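Local coordinates for protein glycosaminoglycan xylosylkinase (PDB 5XOM) that probably phosphorylates xylose in the linkage region of glycosaminoglycans, as a secretory-pathway member of the Fam20 kinase family, at residues A[50-55]-A[70-75]; A[229-234]-A[275-280]; A[242-247]-A[315-320]. All coordinates share one frame; numbering follows the deposited sequence.

How the contacts relate
Contact 1 joins two helices that come before the first strand of the N-terminal sheet, whereas contacts 2 and 3 both belong to the C-terminal Fam20 kinase region on the opposite side of the chain's centre. The centre of contact 1 is 34 Å from that of contact 2 and 39 Å from that of contact 3. Contacts 2 and 3 are closer, 18 Å between centres and about 9 Å between nearest atoms, and their segments alternate along the chain. Of the three, contact 2 is the one that reaches the probable active site, since residues 275-280 probably correspond to the kinase catalytic loop; contact 3 fastens helices of the same region.

Contact 1 of 3, residues A[50-55]-A[70-75]; sequences WDVWHD and IYKVLK
Val52 and Val73 meet side by side where helices 49-56 and 67-79 cross, their side chains sliding past each other in opposite directions. The short helical segments approach to 9.1 Å between axes and run at 128° to one another. Both valines direct CB at the opposing helix, and a short beta-branched side chain suits the place because it puts two methyls into the interface. CG1 of Val52, anti to its backbone N (chi1 176°), lies 3.9 Å from CG2 of Val73. The same CG2 also rests against the backbone of the following residue, 4.0 Å from the N of Trp53, and stands 4.3 Å from the CB of Trp53. One methyl thus touches two consecutive residues of the opposing helix.

The other branch of Val52 serves a different neighbour. Its CG2 is 3.9 Å from CE of Lys72, whose side chain crosses that of Val52 at about a right angle. The lysine chain is extended as far as CE, which lays its methylenes CD and CE against the valine; the bend at chi4 (79°) moves only NZ. Val68 of the second subunit packs on both Val52 and Lys72, bringing the dimer partner up to this corner.

Trp50 points its CB away from helix 67-79, but the indole swings back until CZ3 is 4.3 Å from the O of Val73, meeting it obliquely. Its NE1 is hydrogen-bonded to the O of Asp101, while NE1 of Trp53 is bonded to the O of Trp213; both tryptophans also touch Gln106 of strand 106-112, joining helix 49-56 to the N-terminal sheet. The helices therefore adhere through van der Waals contact and the hydrophobic effect, and the directional bonds that fix the indoles are made to other parts of the fold.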
# COMPACT_ATOMS: atom_id res chain seq x y z
N TRP A 50 10.11 -9.40 -6.69
CA TRP A 50 9.68 -10.75 -6.35
C TRP A 50 9.47 -10.90 -4.85
O TRP A 50 8.62 -11.69 -4.42
CB TRP A 50 10.68 -11.80 -6.85
CG TRP A 50 11.01 -11.78 -8.33
CD1 TRP A 50 12.17 -12.22 -8.89
CD2 TRP A 50 10.19 -11.32 -9.42
NE1 TRP A 50 12.13 -12.07 -10.26
CE2 TRP A 50 10.93 -11.51 -10.61
CE3 TRP A 50 8.90 -10.77 -9.51
CZ2 TRP A 50 10.43 -11.17 -11.86
CZ3 TRP A 50 8.41 -10.43 -10.76
CH2 TRP A 50 9.17 -10.63 -11.92
N ASP A 51 10.18 -10.12 -4.03
CA ASP A 51 9.91 -10.12 -2.60
C ASP A 51 8.59 -9.42 -2.28
O ASP A 51 7.86 -9.84 -1.37
CB ASP A 51 11.06 -9.46 -1.85
CG ASP A 51 12.32 -10.31 -1.83
OD1 ASP A 51 12.21 -11.55 -1.70
OD2 ASP A 51 13.42 -9.74 -1.93
N VAL A 52 8.27 -8.35 -3.02
CA VAL A 52 6.97 -7.71 -2.86
C VAL A 52 5.85 -8.71 -3.12
O VAL A 52 4.84 -8.73 -2.40
CB VAL A 52 6.86 -6.48 -3.79
CG1 VAL A 52 5.47 -5.87 -3.70
CG2 VAL A 52 7.94 -5.46 -3.44
N TRP A 53 6.00 -9.53 -4.16
CA TRP A 53 5.01 -10.56 -4.47
C TRP A 53 4.91 -11.59 -3.35
O TRP A 53 3.81 -11.93 -2.90
CB TRP A 53 5.37 -11.22 -5.80
CG TRP A 53 4.61 -12.49 -6.17
CD1 TRP A 53 5.16 -13.66 -6.64
CD2 TRP A 53 3.19 -12.71 -6.11
NE1 TRP A 53 4.17 -14.59 -6.88
CE2 TRP A 53 2.96 -14.03 -6.56
CE3 TRP A 53 2.10 -11.93 -5.73
CZ2 TRP A 53 1.68 -14.58 -6.64
CZ3 TRP A 53 0.83 -12.48 -5.80
CH2 TRP A 53 0.63 -13.79 -6.25
N HIS A 54 6.05 -12.10 -2.89
CA HIS A 54 6.02 -13.14 -1.87
C HIS A 54 5.43 -12.64 -0.56
O HIS A 54 4.75 -13.40 0.15
CB HIS A 54 7.42 -13.70 -1.63
CG HIS A 54 7.96 -14.51 -2.77
ND1 HIS A 54 8.95 -15.45 -2.62
CD2 HIS A 54 7.64 -14.51 -4.09
CE1 HIS A 54 9.21 -16.00 -3.79
NE2 HIS A 54 8.44 -15.44 -4.70
N ASP A 55 5.66 -11.37 -0.21
CA ASP A 55 5.22 -10.83 1.07
C ASP A 55 3.79 -10.30 1.08
O ASP A 55 3.25 -10.07 2.16
CB ASP A 55 6.15 -9.70 1.52
CG ASP A 55 7.55 -10.17 1.82
OD1 ASP A 55 7.73 -11.37 2.13
OD2 ASP A 55 8.47 -9.33 1.76
N ILE A 70 1.55 -3.24 -6.58
CA ILE A 70 1.16 -4.10 -7.70
C ILE A 70 1.87 -3.67 -8.98
O ILE A 70 2.40 -4.51 -9.72
CB ILE A 70 -0.37 -4.11 -7.86
CG1 ILE A 70 -0.99 -4.93 -6.73
CG2 ILE A 70 -0.77 -4.72 -9.18
CD1 ILE A 70 -0.67 -6.42 -6.83
N TYR A 71 1.90 -2.36 -9.27
CA TYR A 71 2.61 -1.90 -10.47
C TYR A 71 4.09 -2.25 -10.41
O TYR A 71 4.71 -2.51 -11.45
CB TYR A 71 2.47 -0.39 -10.68
CG TYR A 71 1.10 0.06 -11.15
CD1 TYR A 71 -0.03 -0.70 -10.90
CD2 TYR A 71 0.95 1.24 -11.88
CE1 TYR A 71 -1.28 -0.30 -11.32
CE2 TYR A 71 -0.30 1.65 -12.31
CZ TYR A 71 -1.41 0.88 -12.03
OH TYR A 71 -2.66 1.26 -12.45
N LYS A 72 4.68 -2.25 -9.21
CA LYS A 72 6.07 -2.65 -9.08
C LYS A 72 6.27 -4.09 -9.55
O LYS A 72 7.26 -4.40 -10.22
CB LYS A 72 6.51 -2.49 -7.62
CG LYS A 72 7.98 -2.77 -7.34
CD LYS A 72 8.30 -2.39 -5.91
CE LYS A 72 9.73 -2.69 -5.56
NZ LYS A 72 10.63 -1.64 -6.10
N VAL A 73 5.34 -4.97 -9.19
CA VAL A 73 5.43 -6.37 -9.61
C VAL A 73 5.14 -6.49 -11.11
O VAL A 73 5.87 -7.18 -11.83
CB VAL A 73 4.48 -7.23 -8.76
CG1 VAL A 73 4.44 -8.67 -9.29
CG2 VAL A 73 4.93 -7.22 -7.30
N LEU A 74 4.09 -5.82 -11.59
CA LEU A 74 3.75 -5.88 -13.02
C LEU A 74 4.88 -5.35 -13.89
O LEU A 74 5.19 -5.93 -14.94
CB LEU A 74 2.46 -5.10 -13.29
CG LEU A 74 1.19 -5.58 -12.58
CD1 LEU A 74 -0.02 -4.74 -13.01
CD2 LEU A 74 0.95 -7.07 -12.89
N LYS A 75 5.51 -4.26 -13.47
CA LYS A 75 6.63 -3.71 -14.23
C LYS A 75 7.77 -4.72 -14.33
O LYS A 75 8.40 -4.86 -15.39
CB LYS A 75 7.12 -2.42 -13.59
CG LYS A 75 8.25 -1.71 -14.35
CD LYS A 75 8.64 -0.43 -13.62
CE LYS A 75 9.78 0.29 -14.32
NZ LYS A 75 9.37 0.67 -15.70

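Contact 2 of 3, residues A[229-234]-A[275-280]; sequences RTYNKK and NADRHH
Tyr231 reaches across to Asp277 and His279 in a segment, 275-280, that follows helix 259-273 and, by its sequence and place in the Fam20 fold, probably corresponds to the kinase catalytic loop. From a CB directed at that loop, the tyrosine places CG anti to its carbonyl carbon (chi1 -65°). Further out the two sides of the ring meet different partners. CE1 is 3.5 Å from OD1 of Asp277, while CE2 lies 3.7 Å from CB of His279. CZ sits 3.6 Å from CD2 of His279, and the two rings stand with their planes at 90°, although the approach is oblique. At the tip, OH donates a hydrogen bond of 2.8 Å to OD1 of Asp277, meeting the oxygen from 42° above the carboxylate plane. The same OH is 3.2 Å from CD2 of His279, at the edge of the imidazole.

A tyrosine suits this place because it combines a flat ring whose outer end touches His279 with a hydroxyl that reaches the carboxylate. A phenylalanine in its place lacks the OH, which would probably leave OD1 of Asp277 without this donor and less firmly positioned, and the edge of His279 without its closest neighbour from this residue. The other oxygen, OD2, is in a salt bridge with Lys299, and Tyr126 packs on the Tyr231 ring.

Arg229 makes a second crossing two residues earlier. Its chain is extended from CG to NE, and NH2 is hydrogen-bonded to Ser310 OG and, weakly, to a water. This NH2 also lies 3.6 Å from CB of the small Ala276. NE donates to the O of Ala276 at 2.9 Å, on a lone pair in the carbonyl plane, though the bond is bent and the oxygen lies somewhat out of the guanidinium plane.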
# COMPACT_ATOMS: atom_id res chain seq x y z
N ARG A 229 -20.16 -28.76 -14.91
CA ARG A 229 -20.96 -29.27 -16.00
C ARG A 229 -20.60 -30.72 -16.30
O ARG A 229 -19.63 -31.27 -15.78
CB ARG A 229 -20.77 -28.40 -17.25
CG ARG A 229 -21.16 -26.97 -17.00
CD ARG A 229 -20.65 -26.01 -18.05
NE ARG A 229 -20.95 -24.65 -17.63
CZ ARG A 229 -22.13 -24.06 -17.81
NH1 ARG A 229 -23.11 -24.72 -18.42
NH2 ARG A 229 -22.33 -22.82 -17.38
N THR A 230 -21.41 -31.34 -17.16
CA THR A 230 -21.23 -32.75 -17.46
C THR A 230 -20.19 -32.98 -18.55
O THR A 230 -19.55 -34.04 -18.58
CB THR A 230 -22.56 -33.37 -17.89
OG1 THR A 230 -23.10 -32.60 -18.96
CG2 THR A 230 -23.53 -33.37 -16.73
N TYR A 231 -20.01 -32.01 -19.45
CA TYR A 231 -19.11 -32.14 -20.59
C TYR A 231 -19.53 -33.32 -21.46
O TYR A 231 -18.70 -34.10 -21.95
CB TYR A 231 -17.65 -32.22 -20.13
CG TYR A 231 -17.23 -30.93 -19.48
CD1 TYR A 231 -16.84 -29.84 -20.24
CD2 TYR A 231 -17.31 -30.77 -18.10
CE1 TYR A 231 -16.48 -28.64 -19.64
CE2 TYR A 231 -16.97 -29.58 -17.49
CZ TYR A 231 -16.55 -28.51 -18.27
OH TYR A 231 -16.21 -27.32 -17.68
N ASN A 232 -20.84 -33.45 -21.61
CA ASN A 232 -21.52 -34.34 -22.53
C ASN A 232 -22.89 -33.69 -22.75
O ASN A 232 -23.04 -32.48 -22.52
CB ASN A 232 -21.58 -35.77 -21.97
CG ASN A 232 -22.51 -35.89 -20.78
OD1 ASN A 232 -23.62 -35.39 -20.83
ND2 ASN A 232 -22.06 -36.53 -19.71
N LYS A 233 -23.90 -34.47 -23.14
CA LYS A 233 -25.24 -33.93 -23.30
C LYS A 233 -26.23 -34.37 -22.22
O LYS A 233 -27.35 -33.83 -22.18
CB LYS A 233 -25.79 -34.24 -24.70
CG LYS A 233 -24.72 -34.18 -25.80
CD LYS A 233 -24.80 -32.87 -26.59
CE LYS A 233 -23.81 -32.83 -27.75
NZ LYS A 233 -22.40 -32.98 -27.32
N LYS A 234 -25.87 -35.32 -21.36
CA LYS A 234 -26.49 -35.54 -20.06
C LYS A 234 -26.64 -34.21 -19.33
O LYS A 234 -25.90 -33.26 -19.62
CB LYS A 234 -25.63 -36.50 -19.24
CG LYS A 234 -26.15 -36.94 -17.90
CD LYS A 234 -27.59 -37.38 -18.01
CE LYS A 234 -27.80 -38.67 -17.28
NZ LYS A 234 -29.07 -38.67 -16.55
N ASN A 275 -16.88 -17.05 -17.88
CA ASN A 275 -16.11 -18.27 -17.66
C ASN A 275 -17.06 -19.36 -17.18
O ASN A 275 -17.43 -19.41 -16.00
CB ASN A 275 -14.98 -18.04 -16.66
CG ASN A 275 -14.24 -19.33 -16.30
OD1 ASN A 275 -13.67 -19.45 -15.21
ND2 ASN A 275 -14.22 -20.28 -17.21
N ALA A 276 -17.45 -20.25 -18.09
CA ALA A 276 -18.33 -21.37 -17.77
C ALA A 276 -17.56 -22.66 -17.54
O ALA A 276 -18.15 -23.73 -17.56
CB ALA A 276 -19.36 -21.56 -18.88
N ASP A 277 -16.25 -22.57 -17.30
CA ASP A 277 -15.38 -23.74 -17.39
C ASP A 277 -14.61 -24.00 -16.09
O ASP A 277 -13.61 -24.72 -16.11
CB ASP A 277 -14.40 -23.53 -18.55
CG ASP A 277 -13.75 -24.83 -19.02
OD1 ASP A 277 -14.48 -25.80 -19.29
OD2 ASP A 277 -12.50 -24.86 -19.12
N ARG A 278 -15.08 -23.49 -14.95
CA ARG A 278 -14.44 -23.81 -13.68
C ARG A 278 -15.06 -25.08 -13.09
O ARG A 278 -15.77 -25.07 -12.08
CB ARG A 278 -14.54 -22.63 -12.72
CG ARG A 278 -13.47 -22.66 -11.62
CD ARG A 278 -13.50 -21.43 -10.73
NE ARG A 278 -13.37 -20.18 -11.48
CZ ARG A 278 -12.21 -19.62 -11.81
NH1 ARG A 278 -11.07 -20.20 -11.45
NH2 ARG A 278 -12.18 -18.48 -12.49
N HIS A 279 -14.77 -26.21 -13.75
CA HIS A 279 -15.31 -27.49 -13.31
C HIS A 279 -14.60 -28.01 -12.07
O HIS A 279 -15.21 -28.73 -11.26
CB HIS A 279 -15.24 -28.51 -14.45
CG HIS A 279 -13.90 -28.59 -15.12
ND1 HIS A 279 -12.80 -29.18 -14.53
CD2 HIS A 279 -13.48 -28.15 -16.33
CE1 HIS A 279 -11.77 -29.10 -15.35
NE2 HIS A 279 -12.15 -28.48 -16.45
N HIS A 280 -13.33 -27.67 -11.89
CA HIS A 280 -12.60 -27.88 -10.64
C HIS A 280 -12.13 -26.52 -10.14
O HIS A 280 -11.65 -25.70 -10.92
CB HIS A 280 -11.39 -28.80 -10.83
CG HIS A 280 -11.75 -30.24 -11.02
ND1 HIS A 280 -12.36 -30.71 -12.16
CD2 HIS A 280 -11.58 -31.32 -10.22
CE1 HIS A 280 -12.55 -32.01 -12.06
NE2 HIS A 280 -12.09 -32.41 -10.89
O HOH W 1 -20.40 -23.13 -15.00

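Contact 3 of 3, residues A[242-247]-A[315-320]; sequences SHYCES and LVQCCR
A disulfide between two helices, joining Cys245 of helix 244-248 to Cys318 of helix 313-318, ties together parts of the C-terminal kinase region through cysteines 73 residues apart in sequence. The SG atoms of Cys245 and Cys318 are 2.0 Å apart with chi3 of 98°, close to the relaxed right-handed value. Cys245 holds SG anti to its backbone N (chi1 -171°), whereas Cys318 holds SG anti to its carbonyl carbon, and these differing torsions let the sulfurs meet over a separation of 5.3 Å between the CA atoms of Cys245 and Cys318. Cys318 also packs on Leu260 and Ile264 of helix 259-273, so the bridge is buried against a third helix.

Gln317 lies beside it, and its extended chain brings OE1 to 3.6 Å from CB of Tyr244 and 3.7 Å from CD2 of its ring. Amide and ring planes are 51° apart. A glutamine suits the spot because its amide can both accept and donate: OE1 takes a hydrogen bond from Trp227 NE1, and NE2 gives one to the O of Trp238. Trp227 also packs edge-to-face on Tyr244, whose OH is bonded to the O of Pro226.

The next residue, Cys319, is bridged to Cys378. The Cys245-Cys318 bond itself gives the two helices a covalent link that packing alone would not, consistent with a protein of the oxidising secretory pathway.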
# COMPACT_ATOMS: atom_id res chain seq x y z
N SER A 242 -33.81 -28.34 -8.09
CA SER A 242 -33.83 -26.92 -7.78
C SER A 242 -33.57 -26.64 -6.31
O SER A 242 -33.30 -25.49 -5.95
CB SER A 242 -35.19 -26.31 -8.18
OG SER A 242 -35.09 -24.90 -8.30
N HIS A 243 -33.62 -27.66 -5.46
CA HIS A 243 -33.17 -27.59 -4.07
C HIS A 243 -31.77 -28.17 -3.91
O HIS A 243 -31.41 -28.67 -2.84
CB HIS A 243 -34.17 -28.31 -3.17
CG HIS A 243 -35.59 -27.86 -3.38
ND1 HIS A 243 -36.29 -27.14 -2.43
CD2 HIS A 243 -36.43 -28.01 -4.43
CE1 HIS A 243 -37.50 -26.88 -2.89
NE2 HIS A 243 -37.61 -27.40 -4.10
N TYR A 244 -30.97 -28.11 -4.98
CA TYR A 244 -29.65 -28.75 -5.02
C TYR A 244 -28.70 -28.20 -3.96
O TYR A 244 -27.88 -28.95 -3.42
CB TYR A 244 -29.04 -28.56 -6.41
CG TYR A 244 -27.65 -29.13 -6.56
CD1 TYR A 244 -27.45 -30.50 -6.66
CD2 TYR A 244 -26.54 -28.30 -6.58
CE1 TYR A 244 -26.18 -31.03 -6.80
CE2 TYR A 244 -25.26 -28.81 -6.72
CZ TYR A 244 -25.09 -30.18 -6.82
OH TYR A 244 -23.82 -30.69 -6.96
N CYS A 245 -28.77 -26.90 -3.65
CA CYS A 245 -27.86 -26.33 -2.65
C CYS A 245 -28.07 -26.98 -1.29
O CYS A 245 -27.11 -27.22 -0.56
CB CYS A 245 -28.04 -24.81 -2.55
SG CYS A 245 -26.77 -23.97 -1.53
N GLU A 246 -29.33 -27.26 -0.94
CA GLU A 246 -29.64 -27.96 0.30
C GLU A 246 -28.85 -29.26 0.42
O GLU A 246 -28.43 -29.65 1.51
CB GLU A 246 -31.14 -28.22 0.36
CG GLU A 246 -31.98 -26.95 0.39
CD GLU A 246 -33.47 -27.23 0.24
OE1 GLU A 246 -33.90 -28.36 0.53
OE2 GLU A 246 -34.21 -26.29 -0.14
N SER A 247 -28.64 -29.94 -0.71
CA SER A 247 -27.86 -31.18 -0.71
C SER A 247 -26.37 -30.92 -0.54
O SER A 247 -25.67 -31.73 0.07
CB SER A 247 -28.13 -31.95 -2.00
OG SER A 247 -27.07 -32.76 -2.33
N LEU A 315 -25.22 -18.86 -6.70
CA LEU A 315 -25.96 -17.76 -6.08
C LEU A 315 -27.46 -17.96 -6.20
O LEU A 315 -28.20 -17.77 -5.23
CB LEU A 315 -25.55 -16.42 -6.69
CG LEU A 315 -26.37 -15.23 -6.20
CD1 LEU A 315 -25.98 -14.85 -4.78
CD2 LEU A 315 -26.19 -14.05 -7.14
N VAL A 316 -27.93 -18.38 -7.38
CA VAL A 316 -29.37 -18.46 -7.63
C VAL A 316 -30.00 -19.57 -6.80
O VAL A 316 -31.11 -19.42 -6.28
CB VAL A 316 -29.64 -18.65 -9.13
CG1 VAL A 316 -31.11 -18.95 -9.38
CG2 VAL A 316 -29.22 -17.40 -9.90
N GLN A 317 -29.32 -20.71 -6.67
CA GLN A 317 -29.90 -21.83 -5.94
C GLN A 317 -29.69 -21.71 -4.43
O GLN A 317 -30.56 -22.11 -3.65
CB GLN A 317 -29.34 -23.15 -6.47
CG GLN A 317 -29.82 -23.48 -7.89
CD GLN A 317 -29.30 -24.80 -8.40
OE1 GLN A 317 -28.31 -25.34 -7.90
NE2 GLN A 317 -29.97 -25.35 -9.41
N CYS A 318 -28.55 -21.15 -4.00
CA CYS A 318 -28.27 -21.06 -2.57
C CYS A 318 -28.88 -19.82 -1.91
O CYS A 318 -29.24 -19.87 -0.73
CB CYS A 318 -26.75 -21.05 -2.32
SG CYS A 318 -25.89 -22.60 -2.76
N CYS A 319 -29.01 -18.72 -2.66
CA CYS A 319 -29.49 -17.45 -2.12
C CYS A 319 -28.78 -17.11 -0.81
O CYS A 319 -29.40 -16.85 0.22
CB CYS A 319 -31.01 -17.45 -1.96
SG CYS A 319 -31.86 -17.16 -3.53
N ARG A 320 -27.46 -17.18 -0.85
CA ARG A 320 -26.61 -16.64 0.20
C ARG A 320 -25.55 -15.77 -0.47
O ARG A 320 -25.08 -16.08 -1.57
CB ARG A 320 -25.96 -17.76 1.02
CG ARG A 320 -27.00 -18.72 1.63
CD ARG A 320 -26.36 -20.00 2.15
NE ARG A 320 -25.34 -19.74 3.16
CZ ARG A 320 -25.60 -19.58 4.45
NH1 ARG A 320 -26.85 -19.67 4.89
NH2 ARG A 320 -24.62 -19.34 5.31